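Local coordinates for protein putative DD-carboxypeptidase TP_0574 (Treponema pallidum, PDB 1O75) that acts as a zinc-stimulated carboxypeptidase on synthetic depsipeptides, binds penicillin, and may reduce cross-linking of the peptidoglycan as a membrane lipoprotein, at residues 274-286 with 295-308. The protein carries 2 engineered substitutions. Residues are numbered along the deposited sequence; the frame is centred on the assembly and turned at random.
Sequences ASYGTKHSADSWW and SCGINYGFDRFKGS. With XE (xenon), chain F.
R304 presents NE and NH2 to the two carboxylate oxygens of D283 in a salt bridge: NH2 reaches OD1 at 2.8 Å, nearly straight, and NE reaches OD2 at 2.8 Å. Both oxygens are met on their syn side, with carboxylate and guanidinium planes 36° apart. The arginine chain runs extended from CG to NE, which carries its head to D283, while CE of K279 lies over one guanidinium face. D283 OD2 also takes the backbone N-H of K279 on its anti side, and a water joins OD1 to the carbonyl of G297, weakly at that end. The ring of F305 lies between CG of R304, over its centre, and CG1 of I298 on the opposite face. Its CE2/CZ side faces the D283 carboxylate; its CD1/CE1 side meets CB of Y276, the F305 edge turned toward the Y276 face as an offset edge-to-face pair with planes at 89°. G277 O lies 3.4 Å from F305 CE1, with no hydrogen-bond partner in the model. The Y276 hydroxyl shares a water with the carbonyl of K306. Beyond the loops, strands 284-285 and 293-298 pair as an antiparallel hairpin, W285 and S295 exchanging two backbone bonds and G297 N donating to D283 O at 2.7 Å. The W285 indole folds back over its partner, chi1 53° setting CG between backbone N and carbonyl carbon, and CB of S295 makes a CH-pi contact 3.5 Å from the five-membered ring's centroid. G297, lacking a side chain, lets the six-membered ring lie close, CH2 3.8 Å from G297 N. Xenon rests 3.4 Å from C296 O, in a pocket completed by Y260 and F331. With D46 salt-bridged to K279 and its carbonyl accepting from R304 NH2, the buried charges of D283, K279 and R304 are probably well compensated; the two-point grip should fix D283's rotation and tie the 3-10 segment 303-304 to the loop leading into strand 284-285.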
# COMPACT_ATOMS: atom_id res chain seq x y z
N ALA B 274 27.22 4.92 -19.84
CA ALA B 274 27.62 5.72 -18.69
C ALA B 274 27.11 5.10 -17.38
O ALA B 274 26.22 4.24 -17.40
CB ALA B 274 27.05 7.14 -18.83
N SER B 275 27.70 5.53 -16.25
CA SER B 275 27.32 5.07 -14.91
C SER B 275 27.04 6.30 -14.05
O SER B 275 27.71 7.33 -14.18
CB SER B 275 28.46 4.26 -14.28
OG SER B 275 28.67 3.07 -15.01
N TYR B 276 26.04 6.21 -13.18
CA TYR B 276 25.68 7.32 -12.31
C TYR B 276 25.57 6.83 -10.87
O TYR B 276 25.23 5.68 -10.61
CB TYR B 276 24.34 7.94 -12.75
CG TYR B 276 24.24 8.19 -14.25
CD1 TYR B 276 24.94 9.23 -14.86
CD2 TYR B 276 23.45 7.37 -15.05
CE1 TYR B 276 24.85 9.45 -16.26
CE2 TYR B 276 23.35 7.58 -16.45
CZ TYR B 276 24.05 8.62 -17.04
OH TYR B 276 23.92 8.85 -18.39
N GLY B 277 25.88 7.73 -9.94
CA GLY B 277 25.76 7.43 -8.52
C GLY B 277 24.40 8.00 -8.14
O GLY B 277 23.81 8.75 -8.92
N THR B 278 23.90 7.66 -6.95
CA THR B 278 22.60 8.14 -6.50
C THR B 278 22.66 8.56 -5.03
O THR B 278 23.63 8.24 -4.32
CB THR B 278 21.53 7.05 -6.60
OG1 THR B 278 21.92 5.94 -5.76
CG2 THR B 278 21.34 6.58 -8.07
N LYS B 279 21.62 9.25 -4.59
CA LYS B 279 21.54 9.70 -3.20
C LYS B 279 20.19 9.21 -2.68
O LYS B 279 19.17 9.39 -3.33
CB LYS B 279 21.62 11.23 -3.14
CG LYS B 279 22.97 11.72 -3.63
CD LYS B 279 23.20 13.19 -3.34
CE LYS B 279 22.30 14.07 -4.17
NZ LYS B 279 22.69 15.53 -4.03
N HIS B 280 20.19 8.60 -1.50
CA HIS B 280 18.93 8.07 -0.99
C HIS B 280 17.94 9.19 -0.71
O HIS B 280 18.33 10.32 -0.43
CB HIS B 280 19.16 7.25 0.27
CG HIS B 280 17.99 6.40 0.63
ND1 HIS B 280 17.48 5.45 -0.22
CD2 HIS B 280 17.20 6.39 1.73
CE1 HIS B 280 16.42 4.88 0.34
NE2 HIS B 280 16.24 5.43 1.52
N SER B 281 16.66 8.86 -0.81
CA SER B 281 15.56 9.79 -0.59
C SER B 281 15.33 10.62 -1.84
O SER B 281 14.21 10.75 -2.30
CB SER B 281 15.84 10.71 0.60
OG SER B 281 14.68 11.46 0.85
N ALA B 282 16.38 11.17 -2.42
CA ALA B 282 16.20 11.92 -3.65
C ALA B 282 16.02 10.96 -4.84
O ALA B 282 15.16 11.18 -5.69
CB ALA B 282 17.41 12.84 -3.90
N ASP B 283 16.81 9.89 -4.89
CA ASP B 283 16.78 8.95 -6.02
C ASP B 283 16.29 7.55 -5.72
O ASP B 283 16.00 6.77 -6.65
CB ASP B 283 18.18 8.83 -6.63
CG ASP B 283 18.80 10.18 -6.91
OD1 ASP B 283 18.09 11.07 -7.41
OD2 ASP B 283 20.00 10.36 -6.62
N SER B 284 16.23 7.21 -4.44
CA SER B 284 15.77 5.88 -4.06
C SER B 284 14.99 5.97 -2.76
O SER B 284 15.21 6.89 -1.97
CB SER B 284 16.93 4.90 -3.88
OG SER B 284 17.93 5.37 -2.98
N TRP B 285 14.10 5.02 -2.54
CA TRP B 285 13.32 5.06 -1.32
C TRP B 285 12.72 3.71 -1.00
O TRP B 285 12.63 2.82 -1.87
CB TRP B 285 12.23 6.14 -1.42
CG TRP B 285 11.37 6.02 -2.62
CD1 TRP B 285 10.17 5.37 -2.71
CD2 TRP B 285 11.65 6.51 -3.95
NE1 TRP B 285 9.70 5.41 -4.00
CE2 TRP B 285 10.59 6.10 -4.78
CE3 TRP B 285 12.70 7.25 -4.50
CZ2 TRP B 285 10.54 6.41 -6.15
CZ3 TRP B 285 12.67 7.55 -5.87
CH2 TRP B 285 11.59 7.13 -6.67
N TRP B 286 12.40 3.54 0.28
CA TRP B 286 11.78 2.31 0.76
C TRP B 286 11.04 2.67 2.05
O TRP B 286 11.29 3.72 2.64
CB TRP B 286 12.83 1.21 1.02
CG TRP B 286 14.06 1.61 1.80
CD1 TRP B 286 15.31 1.84 1.29
CD2 TRP B 286 14.17 1.78 3.22
NE1 TRP B 286 16.19 2.14 2.30
CE2 TRP B 286 15.53 2.11 3.50
CE3 TRP B 286 13.27 1.67 4.29
CZ2 TRP B 286 16.00 2.34 4.79
CZ3 TRP B 286 13.75 1.90 5.59
CH2 TRP B 286 15.10 2.23 5.82
N SER B 295 12.46 1.27 -4.33
CA SER B 295 12.22 2.02 -5.56
C SER B 295 13.40 2.92 -5.91
O SER B 295 14.03 3.52 -5.03
CB SER B 295 10.95 2.85 -5.41
OG SER B 295 9.85 1.98 -5.14
N CYS B 296 13.70 3.00 -7.21
CA CYS B 296 14.82 3.78 -7.73
C CYS B 296 14.24 4.67 -8.83
O CYS B 296 13.56 4.17 -9.71
CB CYS B 296 15.85 2.85 -8.39
SG CYS B 296 16.50 1.65 -7.28
N GLY B 297 14.54 5.96 -8.78
CA GLY B 297 14.04 6.85 -9.80
C GLY B 297 15.13 7.67 -10.44
O GLY B 297 16.26 7.72 -9.94
N ILE B 298 14.80 8.33 -11.54
CA ILE B 298 15.79 9.15 -12.19
C ILE B 298 15.12 10.35 -12.85
O ILE B 298 13.96 10.28 -13.25
CB ILE B 298 16.55 8.32 -13.27
CG1 ILE B 298 17.77 9.10 -13.78
CG2 ILE B 298 15.61 7.97 -14.45
CD1 ILE B 298 18.62 8.28 -14.76
N ASN B 299 15.83 11.47 -12.88
CA ASN B 299 15.33 12.65 -13.58
C ASN B 299 16.47 12.98 -14.53
O ASN B 299 17.55 13.34 -14.08
CB ASN B 299 15.08 13.83 -12.65
CG ASN B 299 14.52 15.03 -13.39
OD1 ASN B 299 15.21 15.61 -14.24
ND2 ASN B 299 13.28 15.40 -13.09
N TYR B 300 16.23 12.86 -15.83
CA TYR B 300 17.29 13.08 -16.81
C TYR B 300 17.93 14.45 -16.73
O TYR B 300 19.04 14.65 -17.22
CB TYR B 300 16.74 12.83 -18.22
CG TYR B 300 16.07 11.48 -18.35
CD1 TYR B 300 14.82 11.35 -18.97
CD2 TYR B 300 16.70 10.31 -17.86
CE1 TYR B 300 14.21 10.10 -19.09
CE2 TYR B 300 16.09 9.06 -17.99
CZ TYR B 300 14.85 8.96 -18.60
OH TYR B 300 14.25 7.73 -18.74
N GLY B 301 17.24 15.40 -16.10
CA GLY B 301 17.78 16.75 -16.01
C GLY B 301 18.66 17.06 -14.82
O GLY B 301 19.18 18.17 -14.72
N PHE B 302 18.84 16.11 -13.89
CA PHE B 302 19.68 16.37 -12.73
C PHE B 302 21.14 16.36 -13.16
O PHE B 302 21.52 15.58 -14.03
CB PHE B 302 19.49 15.30 -11.65
CG PHE B 302 18.13 15.33 -10.97
CD1 PHE B 302 17.19 16.32 -11.25
CD2 PHE B 302 17.81 14.35 -10.02
CE1 PHE B 302 15.94 16.34 -10.58
CE2 PHE B 302 16.59 14.35 -9.36
CZ PHE B 302 15.64 15.35 -9.64
N ASP B 303 21.97 17.19 -12.55
CA ASP B 303 23.37 17.21 -12.94
C ASP B 303 24.07 15.87 -12.75
O ASP B 303 24.93 15.50 -13.57
CB ASP B 303 24.14 18.27 -12.16
CG ASP B 303 23.67 19.69 -12.47
OD1 ASP B 303 23.07 19.92 -13.54
OD2 ASP B 303 23.91 20.56 -11.62
N ARG B 304 23.72 15.12 -11.69
CA ARG B 304 24.38 13.84 -11.48
C ARG B 304 23.97 12.78 -12.49
O ARG B 304 24.54 11.68 -12.49
CB ARG B 304 24.14 13.33 -10.05
CG ARG B 304 22.67 13.05 -9.65
CD ARG B 304 22.59 12.71 -8.11
NE ARG B 304 21.19 12.66 -7.66
CZ ARG B 304 20.45 13.73 -7.40
NH1 ARG B 304 20.97 14.94 -7.52
NH2 ARG B 304 19.15 13.61 -7.11
N PHE B 305 22.99 13.08 -13.33
CA PHE B 305 22.52 12.16 -14.37
C PHE B 305 22.71 12.77 -15.77
O PHE B 305 22.09 12.35 -16.74
CB PHE B 305 21.04 11.80 -14.15
CG PHE B 305 20.77 11.13 -12.82
CD1 PHE B 305 21.57 10.08 -12.40
CD2 PHE B 305 19.73 11.56 -11.99
CE1 PHE B 305 21.35 9.46 -11.15
CE2 PHE B 305 19.49 10.95 -10.74
CZ PHE B 305 20.30 9.90 -10.32
N LYS B 306 23.59 13.76 -15.86
CA LYS B 306 23.84 14.44 -17.12
C LYS B 306 24.13 13.45 -18.25
O LYS B 306 25.05 12.65 -18.14
CB LYS B 306 25.02 15.41 -16.97
CG LYS B 306 25.24 16.27 -18.20
CD LYS B 306 26.45 17.19 -18.06
CE LYS B 306 26.75 17.86 -19.40
NZ LYS B 306 27.76 18.95 -19.28
N GLY B 307 23.34 13.52 -19.32
CA GLY B 307 23.54 12.65 -20.46
C GLY B 307 22.65 11.43 -20.47
O GLY B 307 22.61 10.67 -21.44
N SER B 308 21.91 11.22 -19.38
CA SER B 308 21.04 10.06 -19.29
C SER B 308 19.80 10.36 -20.09
O SER B 308 19.57 11.50 -20.45
CB SER B 308 20.63 9.83 -17.84
OG SER B 308 19.88 10.94 -17.38
XE XE F . 16.02 4.36 -12.05
O HOH W 1 25.83 10.30 -19.41
O HOH W 2 26.49 10.38 -11.22
O HOH W 3 16.28 10.65 -9.22
O HOH W 4 9.70 1.68 -2.53